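Local atomic coordinates of glycoside hydrolase family protein (Novosphingobium sp. PP1Y, PDB entry 6Q2F), a protein that probably hydrolyses alpha-L-rhamnosides, releasing terminal rhamnose, as an alpha-L-rhamnosidase of a glycoside hydrolase family, with a sodium ion bound in its structure. Residues 127-138 with 496-507; 574-585 with 598-607. All coordinates share one frame; numbering follows the deposited sequence.

Both contacts belong to one closed barrel of parallel strands, with centres about 10 Å apart, and strand 497-502 of contact 1 lies directly beside strand 579-582 of contact 2. That shared seam includes a probable backbone bond, Leu500 N to Lys579 O at 2.7 Å. Inside the barrel the two contacts meet again where Tyr581 OH approaches Glu127 OE2 at 2.4 Å, probably a hydrogen bond, though the modelled distance is doubtfully short. At the C-terminal ends of the strands they converge on the sodium ion: contact 1 brings Asp503 and Ser504, contact 2 brings Glu583, and Glu586 and Glu644 complete the site. In barrels of this kind the strand ends usually carry the active site.

Contact 1: residues 127-138 with 496-507. With NA (sodium ion), chain B.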
loop_
_atom_site.group_PDB
_atom_site.type_symbol
_atom_site.label_atom_id
_atom_site.label_comp_id
_atom_site.label_asym_id
_atom_site.label_seq_id
_atom_site.Cartn_x
_atom_site.Cartn_y
_atom_site.Cartn_z
ATOM N N GLU A 127 12.157 8.957 -18.253
ATOM C CA GLU A 127 11.367 9.783 -17.344
ATOM C C GLU A 127 11.993 9.763 -15.955
ATOM O O GLU A 127 12.036 8.716 -15.305
ATOM C CB GLU A 127 9.931 9.276 -17.277
ATOM C CG GLU A 127 9.126 9.891 -16.142
ATOM C CD GLU A 127 7.770 9.235 -15.953
ATOM O OE1 GLU A 127 6.783 9.711 -16.533
ATOM O OE2 GLU A 127 7.713 8.229 -15.215
ATOM N N LEU A 128 12.444 10.919 -15.473
ATOM C CA LEU A 128 13.094 11.002 -14.169
ATOM C C LEU A 128 12.111 11.541 -13.138
ATOM O O LEU A 128 11.468 12.570 -13.368
ATOM C CB LEU A 128 14.339 11.887 -14.238
ATOM C CG LEU A 128 14.998 12.217 -12.897
ATOM C CD1 LEU A 128 15.419 10.943 -12.167
ATOM C CD2 LEU A 128 16.209 13.123 -13.101
ATOM N N ALA A 129 11.993 10.842 -12.012
ATOM C CA ALA A 129 11.187 11.289 -10.888
ATOM C C ALA A 129 12.045 11.460 -9.640
ATOM O O ALA A 129 13.103 10.840 -9.489
ATOM C CB ALA A 129 10.053 10.290 -10.585
ATOM N N ILE A 130 11.566 12.314 -8.740
ATOM C CA ILE A 130 12.150 12.479 -7.415
ATOM C C ILE A 130 11.063 12.255 -6.383
ATOM O O ILE A 130 9.874 12.377 -6.667
ATOM C CB ILE A 130 12.784 13.868 -7.224
ATOM C CG1 ILE A 130 11.713 14.961 -7.432
ATOM C CG2 ILE A 130 13.928 14.030 -8.186
ATOM C CD1 ILE A 130 12.223 16.379 -7.094
ATOM N N ALA A 131 11.488 11.918 -5.169
ATOM C CA ALA A 131 10.551 11.829 -4.065
ATOM C C ALA A 131 10.162 13.234 -3.606
ATOM O O ALA A 131 10.830 14.223 -3.919
ATOM C CB ALA A 131 11.163 11.056 -2.900
ATOM N N ALA A 132 9.069 13.309 -2.844
ATOM C CA ALA A 132 8.522 14.587 -2.389
ATOM C C ALA A 132 9.220 15.126 -1.139
ATOM O O ALA A 132 8.748 16.101 -0.556
ATOM C CB ALA A 132 7.010 14.454 -2.150
ATOM N N SER A 133 10.329 14.527 -0.716
ATOM C CA SER A 133 11.068 14.998 0.448
ATOM C C SER A 133 12.488 14.460 0.354
ATOM O O SER A 133 12.725 13.448 -0.311
ATOM C CB SER A 133 10.416 14.527 1.760
ATOM O OG SER A 133 10.709 13.143 1.972
ATOM N N PRO A 134 13.455 15.110 0.996
ATOM C CA PRO A 134 14.767 14.474 1.144
ATOM C C PRO A 134 14.561 13.109 1.779
ATOM O O PRO A 134 13.694 12.932 2.648
ATOM C CB PRO A 134 15.533 15.427 2.067
ATOM C CG PRO A 134 14.824 16.759 1.901
ATOM C CD PRO A 134 13.384 16.422 1.663
ATOM N N GLY A 135 15.348 12.134 1.335
ATOM C CA GLY A 135 15.083 10.751 1.692
ATOM C C GLY A 135 14.057 10.192 0.738
ATOM O O GLY A 135 14.189 10.359 -0.473
ATOM N N TRP A 136 13.035 9.582 1.271
ATOM C CA TRP A 136 12.011 9.062 0.414
ATOM C C TRP A 136 10.617 9.361 0.820
ATOM O O TRP A 136 9.745 9.308 0.006
ATOM C CB TRP A 136 12.123 7.571 0.205
ATOM C CG TRP A 136 12.203 6.713 1.393
ATOM C CD1 TRP A 136 11.357 6.659 2.427
ATOM C CD2 TRP A 136 13.185 5.733 1.631
ATOM N NE1 TRP A 136 11.748 5.716 3.300
ATOM C CE2 TRP A 136 12.886 5.137 2.837
ATOM C CE3 TRP A 136 14.312 5.322 0.946
ATOM C CZ2 TRP A 136 13.651 4.125 3.356
ATOM C CZ3 TRP A 136 15.054 4.349 1.463
ATOM C CH2 TRP A 136 14.734 3.757 2.654
ATOM N N SER A 137 10.374 9.768 2.050
ATOM C CA SER A 137 9.038 10.135 2.492
ATOM C C SER A 137 9.043 11.035 3.731
ATOM O O SER A 137 9.950 10.998 4.471
ATOM C CB SER A 137 8.184 8.907 2.725
ATOM O OG SER A 137 8.379 8.380 3.981
ATOM N N GLU A 138 8.026 11.852 3.948
ATOM C CA GLU A 138 6.881 12.020 3.089
ATOM C C GLU A 138 6.986 13.403 2.473
ATOM O O GLU A 138 7.309 13.534 1.339
ATOM C CB GLU A 138 5.604 11.909 3.888
ATOM C CG GLU A 138 4.339 12.199 3.104
ATOM C CD GLU A 138 4.057 11.171 2.040
ATOM O OE1 GLU A 138 3.361 11.476 1.099
ATOM O OE2 GLU A 138 4.563 10.069 2.146
ATOM N N GLY A 496 14.013 16.737 -18.121
ATOM C CA GLY A 496 14.789 16.352 -16.955
ATOM C C GLY A 496 13.929 15.674 -15.907
ATOM O O GLY A 496 13.493 14.533 -16.100
ATOM N N VAL A 497 13.705 16.347 -14.778
ATOM C CA VAL A 497 12.795 15.837 -13.752
ATOM C C VAL A 497 11.364 16.033 -14.257
ATOM O O VAL A 497 10.917 17.162 -14.468
ATOM C CB VAL A 497 13.018 16.539 -12.407
ATOM C CG1 VAL A 497 12.108 15.954 -11.333
ATOM C CG2 VAL A 497 14.471 16.418 -11.973
ATOM N N ARG A 498 10.659 14.927 -14.502
ATOM C CA ARG A 498 9.309 14.995 -15.042
ATOM C C ARG A 498 8.253 14.761 -13.988
ATOM O O ARG A 498 7.073 15.010 -14.254
ATOM C CB ARG A 498 9.096 13.947 -16.151
ATOM C CG ARG A 498 10.169 13.976 -17.251
ATOM C CD ARG A 498 10.200 15.355 -17.907
ATOM N NE ARG A 498 8.865 15.784 -18.288
ATOM C CZ ARG A 498 8.223 15.365 -19.376
ATOM N NH1 ARG A 498 8.792 14.480 -20.192
ATOM N NH2 ARG A 498 6.995 15.811 -19.633
ATOM N N ALA A 499 8.631 14.242 -12.822
ATOM C CA ALA A 499 7.593 13.747 -11.944
ATOM C C ALA A 499 8.031 13.799 -10.504
ATOM O O ALA A 499 9.229 13.779 -10.186
ATOM C CB ALA A 499 7.200 12.292 -12.309
ATOM N N LEU A 500 7.027 13.801 -9.644
ATOM C CA LEU A 500 7.150 13.793 -8.201
ATOM C C LEU A 500 6.556 12.490 -7.702
ATOM O O LEU A 500 5.564 12.008 -8.251
ATOM C CB LEU A 500 6.372 14.971 -7.610
ATOM C CG LEU A 500 6.917 15.935 -6.576
ATOM C CD1 LEU A 500 8.353 16.325 -6.894
ATOM C CD2 LEU A 500 5.988 17.160 -6.613
ATOM N N LEU A 501 7.148 11.913 -6.675
ATOM C CA LEU A 501 6.615 10.701 -6.076
ATOM C C LEU A 501 6.275 11.004 -4.628
ATOM O O LEU A 501 7.144 11.462 -3.877
ATOM C CB LEU A 501 7.620 9.549 -6.158
ATOM C CG LEU A 501 7.347 8.422 -5.157
ATOM C CD1 LEU A 501 6.060 7.709 -5.532
ATOM C CD2 LEU A 501 8.482 7.410 -5.194
ATOM N N THR A 502 5.013 10.775 -4.238
ATOM C CA THR A 502 4.642 10.791 -2.827
ATOM C C THR A 502 4.624 9.333 -2.382
ATOM O O THR A 502 3.715 8.575 -2.737
ATOM C CB THR A 502 3.299 11.494 -2.568
ATOM O OG1 THR A 502 2.246 10.849 -3.291
ATOM C CG2 THR A 502 3.348 12.961 -2.979
ATOM N N ASP A 503 5.677 8.938 -1.673
ATOM C CA ASP A 503 5.820 7.596 -1.133
ATOM C C ASP A 503 4.686 7.325 -0.142
ATOM O O ASP A 503 3.965 8.235 0.280
ATOM C CB ASP A 503 7.177 7.482 -0.443
ATOM C CG ASP A 503 7.709 6.063 -0.406
ATOM O OD1 ASP A 503 6.949 5.124 -0.749
ATOM O OD2 ASP A 503 8.883 5.901 -0.020
ATOM N N SER A 504 4.528 6.052 0.227
ATOM C CA SER A 504 3.473 5.690 1.174
ATOM C C SER A 504 3.717 6.393 2.508
ATOM O O SER A 504 4.861 6.599 2.921
ATOM C CB SER A 504 3.426 4.171 1.355
ATOM O OG SER A 504 4.700 3.698 1.714
ATOM N N ILE A 505 2.631 6.794 3.181
ATOM C CA ILE A 505 2.730 7.781 4.254
ATOM C C ILE A 505 2.692 7.105 5.615
ATOM O O ILE A 505 1.867 6.223 5.868
ATOM C CB ILE A 505 1.633 8.856 4.142
ATOM C CG1 ILE A 505 1.926 9.970 5.148
ATOM C CG2 ILE A 505 0.249 8.284 4.385
ATOM C CD1 ILE A 505 1.143 11.287 4.814
ATOM N N GLU A 506 3.618 7.508 6.482
ATOM C CA GLU A 506 3.631 7.092 7.882
ATOM C C GLU A 506 4.328 8.210 8.658
ATOM O O GLU A 506 5.559 8.257 8.703
ATOM C CB GLU A 506 4.337 5.754 8.058
ATOM C CG GLU A 506 4.221 5.182 9.453
ATOM C CD GLU A 506 5.076 3.938 9.630
ATOM O OE1 GLU A 506 5.458 3.312 8.617
ATOM O OE2 GLU A 506 5.375 3.593 10.795
ATOM N N VAL A 507 3.531 9.115 9.240
ATOM C CA VAL A 507 4.057 10.316 9.885
ATOM C C VAL A 507 3.497 10.474 11.295
ATOM O O VAL A 507 3.593 11.555 11.888
ATOM C CB VAL A 507 3.765 11.566 9.037
ATOM C CG1 VAL A 507 4.507 11.486 7.704
ATOM C CG2 VAL A 507 2.237 11.753 8.819
HETATM NA NA NA B . 5.816 2.408 -0.287
HETATM O O HOH W 1 7.346 11.019 -0.525
HETATM O O HOH W 2 6.098 8.745 5.734
HETATM O O HOH W 3 7.354 5.661 3.426
#
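Ile130 and Leu500 fill one another's flanks on the outer face of the sheet, with CG1 of Ile130 3.7 Å from CD1 of Leu500. Setting CG1 between the backbone N and the carbonyl carbon (chi1 59°) turns that branch to Leu500, while CG2 leans on Val497 CG1. Phe114 of helix 108-124 and Tyr483 of helix 469-487 cover this ridge. On the inner face small methyls meet first: Ala129 CB faces Ala499 CB at 3.9 Å. Leu501 is the larger bump there, and Phe89 of strand 85-91 lies against it and Ala131. The strands are neighbouring parallel members of a TIM-type barrel, joined by a ladder that includes Arg498 N to Leu128 O at 2.7 Å.

Past the strands, Glu138 is the large knob, entering from a cis peptide bond. Its CG, anti to the backbone N, presses on Ile505 CD1 at 3.7 Å; the bend at chi2 (67°) then brings OE2 within 2.7 Å of Asp503 O. CB rests against Val507. Replaced by alanine, the residue would keep that CB contact but is likely to leave a gap beside Ile505 and Asp503 O without its close polar neighbour. Beside it, the CB atoms of Asp503 and Ser137 meet at 3.6 Å, and the Asp503 carboxylate runs alongside the Trp136 side chain with its plane 77° from the ring. A water accepts from Asp503 N and links it to Trp136 O and Glu138 O.

The segment just after strand 497-502 carries sodium ligands: Ser504 OG at 2.6 Å and, more distantly, Asp503 OD1 at 3.0 Å. OD1 also accepts the N-H of Ser504. With Glu583, Glu586 and Glu644 joining in, the ion probably offsets part of the negative charge of the carboxylates around it.

Contact 2: residues 574-585 with 598-607; sequences HENDLKVYGEAL and MRSHADIPMA. With NA (sodium ion), chain B.
Tyr581 and Ile604 pack side by side inside a TIM-type barrel, on parallel strands 579-582 and 604-607, which here are joined by a loop without a helix. Ile604 CD1 sits over one face of the tyrosine ring, 3.6 Å from its centroid, in a CH-pi contact. Selenomethionine Met606 adds an oblique Met-aromatic contact, its SE nearest Tyr581 CB, and its CG lies 3.7 Å from Glu583 CG. Backbone bonds run Ile604 N to Val580 O, Gly582 N to Ile604 O and Met606 N to Gly582 O. Behind them the methyl of Ala602 closes on Gly582 N at 4.0 Å, where Gly582 presents no side chain.

At the far end Leu585 crosses selenomethionine Met598 at about a right angle, CD2 reaching CE at 3.5 Å. Ala584 CB sits over one face of the Arg599 guanidinium, toward its rim; NH1 donates to Met606 O and pairs with Asp625, and NE bonds to Asp595 O. Glu583 stretches out from this packed floor to the sodium ion, OE1 at 2.4 Å.

The helix end is nearer solvent, and it is held by polar bonds more than by apolar packing. Helix 543-575 finishes there in a Schellman motif at Asp577, Lys579 leads its amine away, and the exposed His574 reaches back across to Asp603. Two donors grip a single oxygen: Val580 N meets Asp603 OD1 at 2.9 Å on the anti side, out of the carboxylate plane, while His574 NE2, 2.7 Å from Asp603 OD1, takes the syn lone pair in a nearly straight bond of 172° lying in the imidazole plane.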
loop_
_atom_site.group_PDB
_atom_site.type_symbol
_atom_site.label_atom_id
_atom_site.label_comp_id
_atom_site.label_asym_id
_atom_site.label_seq_id
_atom_site.Cartn_x
_atom_site.Cartn_y
_atom_site.Cartn_z
ATOM N N HIS A 574 1.568 20.241 -10.876
ATOM C CA HIS A 574 1.028 20.623 -12.173
ATOM C C HIS A 574 1.408 22.041 -12.544
ATOM O O HIS A 574 1.723 22.317 -13.707
ATOM C CB HIS A 574 -0.487 20.425 -12.167
ATOM C CG HIS A 574 -0.867 18.986 -12.014
ATOM N ND1 HIS A 574 -2.109 18.575 -11.582
ATOM C CD2 HIS A 574 -0.135 17.857 -12.197
ATOM C CE1 HIS A 574 -2.127 17.255 -11.505
ATOM N NE2 HIS A 574 -0.947 16.794 -11.888
ATOM N N GLU A 575 1.398 22.949 -11.571
ATOM C CA GLU A 575 1.833 24.311 -11.837
ATOM C C GLU A 575 3.274 24.355 -12.313
ATOM O O GLU A 575 3.651 25.300 -13.003
ATOM C CB GLU A 575 1.650 25.179 -10.583
ATOM C CG GLU A 575 0.166 25.463 -10.262
ATOM C CD GLU A 575 -0.067 25.747 -8.787
ATOM O OE1 GLU A 575 0.906 26.131 -8.096
ATOM O OE2 GLU A 575 -1.199 25.546 -8.317
ATOM N N ASN A 576 4.074 23.341 -11.977
ATOM C CA ASN A 576 5.466 23.243 -12.392
ATOM C C ASN A 576 5.683 22.221 -13.511
ATOM O O ASN A 576 6.817 21.784 -13.729
ATOM C CB ASN A 576 6.346 22.907 -11.190
ATOM C CG ASN A 576 6.491 24.091 -10.229
ATOM O OD1 ASN A 576 7.370 24.926 -10.396
ATOM N ND2 ASN A 576 5.610 24.156 -9.214
ATOM N N ASP A 577 4.617 21.823 -14.216
ATOM C CA ASP A 577 4.703 20.884 -15.346
ATOM C C ASP A 577 5.211 19.508 -14.928
ATOM O O ASP A 577 5.817 18.801 -15.730
ATOM C CB ASP A 577 5.586 21.432 -16.475
ATOM C CG ASP A 577 5.074 22.730 -17.035
ATOM O OD1 ASP A 577 3.860 22.837 -17.264
ATOM O OD2 ASP A 577 5.900 23.640 -17.246
ATOM N N LEU A 578 4.977 19.134 -13.681
ATOM C CA LEU A 578 5.344 17.825 -13.171
ATOM C C LEU A 578 4.104 16.941 -13.050
ATOM O O LEU A 578 2.996 17.426 -12.803
ATOM C CB LEU A 578 6.016 17.952 -11.801
ATOM C CG LEU A 578 7.341 18.736 -11.747
ATOM C CD1 LEU A 578 7.748 19.054 -10.304
ATOM C CD2 LEU A 578 8.449 17.915 -12.411
ATOM N N LYS A 579 4.305 15.632 -13.216
ATOM C CA LYS A 579 3.291 14.642 -12.874
ATOM C C LYS A 579 3.548 14.101 -11.474
ATOM O O LYS A 579 4.643 14.225 -10.926
ATOM C CB LYS A 579 3.285 13.492 -13.882
ATOM C CG LYS A 579 3.108 13.905 -15.315
ATOM C CD LYS A 579 3.216 12.701 -16.253
ATOM C CE LYS A 579 3.445 13.133 -17.704
ATOM N NZ LYS A 579 4.868 13.548 -17.969
ATOM N N VAL A 580 2.515 13.499 -10.891
ATOM C CA VAL A 580 2.599 12.923 -9.546
ATOM C C VAL A 580 2.319 11.430 -9.627
ATOM O O VAL A 580 1.235 11.023 -10.073
ATOM C CB VAL A 580 1.629 13.597 -8.575
ATOM C CG1 VAL A 580 1.784 13.015 -7.164
ATOM C CG2 VAL A 580 1.887 15.058 -8.576
ATOM N N TYR A 581 3.304 10.625 -9.225
ATOM C CA TYR A 581 3.091 9.243 -8.808
ATOM C C TYR A 581 2.662 9.250 -7.344
ATOM O O TYR A 581 3.366 9.804 -6.494
ATOM C CB TYR A 581 4.368 8.425 -8.951
ATOM C CG TYR A 581 4.769 8.095 -10.355
ATOM C CD1 TYR A 581 5.456 9.005 -11.131
ATOM C CD2 TYR A 581 4.497 6.836 -10.891
ATOM C CE1 TYR A 581 5.823 8.690 -12.419
ATOM C CE2 TYR A 581 4.879 6.501 -12.147
ATOM C CZ TYR A 581 5.540 7.418 -12.917
ATOM O OH TYR A 581 5.895 7.070 -14.189
ATOM N N GLY A 582 1.531 8.624 -7.038
ATOM C CA GLY A 582 0.987 8.795 -5.699
ATOM C C GLY A 582 0.616 7.488 -5.025
ATOM O O GLY A 582 -0.361 6.834 -5.402
ATOM N N GLU A 583 1.393 7.114 -4.015
ATOM C CA GLU A 583 1.031 5.999 -3.162
ATOM C C GLU A 583 0.141 6.523 -2.050
ATOM O O GLU A 583 -0.070 7.726 -1.911
ATOM C CB GLU A 583 2.275 5.313 -2.589
ATOM C CG GLU A 583 3.147 4.650 -3.601
ATOM C CD GLU A 583 4.231 3.759 -2.963
ATOM O OE1 GLU A 583 4.369 3.752 -1.720
ATOM O OE2 GLU A 583 4.935 3.072 -3.723
ATOM N N ALA A 584 -0.370 5.615 -1.234
ATOM C CA ALA A 584 -1.226 6.011 -0.130
ATOM C C ALA A 584 -0.814 5.336 1.168
ATOM O O ALA A 584 0.302 5.539 1.646
ATOM C CB ALA A 584 -2.695 5.721 -0.473
ATOM N N LEU A 585 -1.724 4.597 1.792
ATOM C CA LEU A 585 -1.469 3.865 3.037
ATOM C C LEU A 585 -0.589 2.640 2.911
ATOM O O LEU A 585 0.301 2.461 3.676
ATOM C CB LEU A 585 -2.760 3.544 3.789
ATOM C CG LEU A 585 -3.732 4.688 4.000
ATOM C CD1 LEU A 585 -5.025 4.226 4.610
ATOM C CD2 LEU A 585 -3.122 5.777 4.814
HETATM N N MSE A 598 -6.955 9.621 -1.359
HETATM C CA MSE A 598 -5.561 10.065 -1.240
HETATM C C MSE A 598 -4.825 10.004 -2.581
HETATM O O MSE A 598 -3.845 10.709 -2.776
HETATM C CB MSE A 598 -4.841 9.223 -0.200
HETATM C CG MSE A 598 -5.270 9.522 1.221
HETATM SE SE MSE A 598 -4.830 8.025 2.374
HETATM C CE MSE A 598 -2.880 8.357 2.410
ATOM N N ARG A 599 -5.319 9.182 -3.511
ATOM C CA ARG A 599 -4.651 9.025 -4.796
ATOM C C ARG A 599 -5.439 9.614 -5.958
ATOM O O ARG A 599 -4.947 9.608 -7.088
ATOM C CB ARG A 599 -4.344 7.544 -5.049
ATOM C CG ARG A 599 -3.263 6.967 -4.149
ATOM C CD ARG A 599 -2.959 5.454 -4.398
ATOM N NE ARG A 599 -3.976 4.623 -3.782
ATOM C CZ ARG A 599 -3.807 3.362 -3.419
ATOM N NH1 ARG A 599 -2.644 2.757 -3.611
ATOM N NH2 ARG A 599 -4.806 2.706 -2.857
ATOM N N SER A 600 -6.619 10.169 -5.696
ATOM C CA SER A 600 -7.532 10.584 -6.754
ATOM C C SER A 600 -7.023 11.791 -7.533
ATOM O O SER A 600 -7.461 12.025 -8.662
ATOM C CB SER A 600 -8.900 10.894 -6.135
ATOM O OG SER A 600 -8.769 11.960 -5.205
ATOM N N HIS A 601 -6.144 12.579 -6.931
ATOM C CA HIS A 601 -5.575 13.769 -7.556
ATOM C C HIS A 601 -4.275 13.493 -8.290
ATOM O O HIS A 601 -3.814 14.348 -9.051
ATOM C CB HIS A 601 -5.322 14.853 -6.500
ATOM C CG HIS A 601 -6.496 15.117 -5.612
ATOM N ND1 HIS A 601 -7.641 15.742 -6.060
ATOM C CD2 HIS A 601 -6.693 14.870 -4.293
ATOM C CE1 HIS A 601 -8.495 15.855 -5.059
ATOM N NE2 HIS A 601 -7.947 15.326 -3.980
ATOM N N ALA A 602 -3.671 12.338 -8.060
ATOM C CA ALA A 602 -2.377 12.049 -8.650
ATOM C C ALA A 602 -2.549 11.661 -10.110
ATOM O O ALA A 602 -3.597 11.164 -10.525
ATOM C CB ALA A 602 -1.669 10.924 -7.890
ATOM N N ASP A 603 -1.512 11.917 -10.897
ATOM C CA ASP A 603 -1.525 11.503 -12.298
ATOM C C ASP A 603 -1.405 9.998 -12.429
ATOM O O ASP A 603 -1.966 9.400 -13.354
ATOM C CB ASP A 603 -0.382 12.175 -13.046
ATOM C CG ASP A 603 -0.509 13.669 -13.038
ATOM O OD1 ASP A 603 -0.036 14.284 -12.062
ATOM O OD2 ASP A 603 -1.099 14.203 -13.996
ATOM N N ILE A 604 -0.644 9.379 -11.530
ATOM C CA ILE A 604 -0.438 7.939 -11.584
ATOM C C ILE A 604 -0.650 7.357 -10.192
ATOM O O ILE A 604 0.260 7.394 -9.347
ATOM C CB ILE A 604 0.943 7.610 -12.157
ATOM C CG1 ILE A 604 1.089 8.270 -13.529
ATOM C CG2 ILE A 604 1.094 6.126 -12.310
ATOM C CD1 ILE A 604 2.485 8.376 -14.018
ATOM N N PRO A 605 -1.845 6.849 -9.902
ATOM C CA PRO A 605 -2.058 6.141 -8.638
ATOM C C PRO A 605 -1.105 4.966 -8.542
ATOM O O PRO A 605 -0.828 4.292 -9.532
ATOM C CB PRO A 605 -3.519 5.685 -8.730
ATOM C CG PRO A 605 -4.145 6.655 -9.705
ATOM C CD PRO A 605 -3.065 6.895 -10.719
HETATM N N MSE A 606 -0.575 4.752 -7.353
HETATM C CA MSE A 606 0.512 3.837 -7.165
HETATM C C MSE A 606 0.322 3.001 -5.905
HETATM O O MSE A 606 -0.185 3.473 -4.886
HETATM C CB MSE A 606 1.854 4.608 -7.087
HETATM C CG MSE A 606 3.055 3.692 -7.132
HETATM SE SE MSE A 606 4.629 4.776 -7.404
HETATM C CE MSE A 606 6.012 3.383 -7.349
ATOM N N ALA A 607 0.725 1.741 -6.006
ATOM C CA ALA A 607 0.638 0.794 -4.905
ATOM C C ALA A 607 1.980 0.069 -4.823
ATOM O O ALA A 607 2.994 0.533 -5.355
ATOM C CB ALA A 607 -0.555 -0.141 -5.131
HETATM NA NA NA B . 5.816 2.408 -0.287
HETATM O O HOH W 4 -1.264 9.745 -3.557
#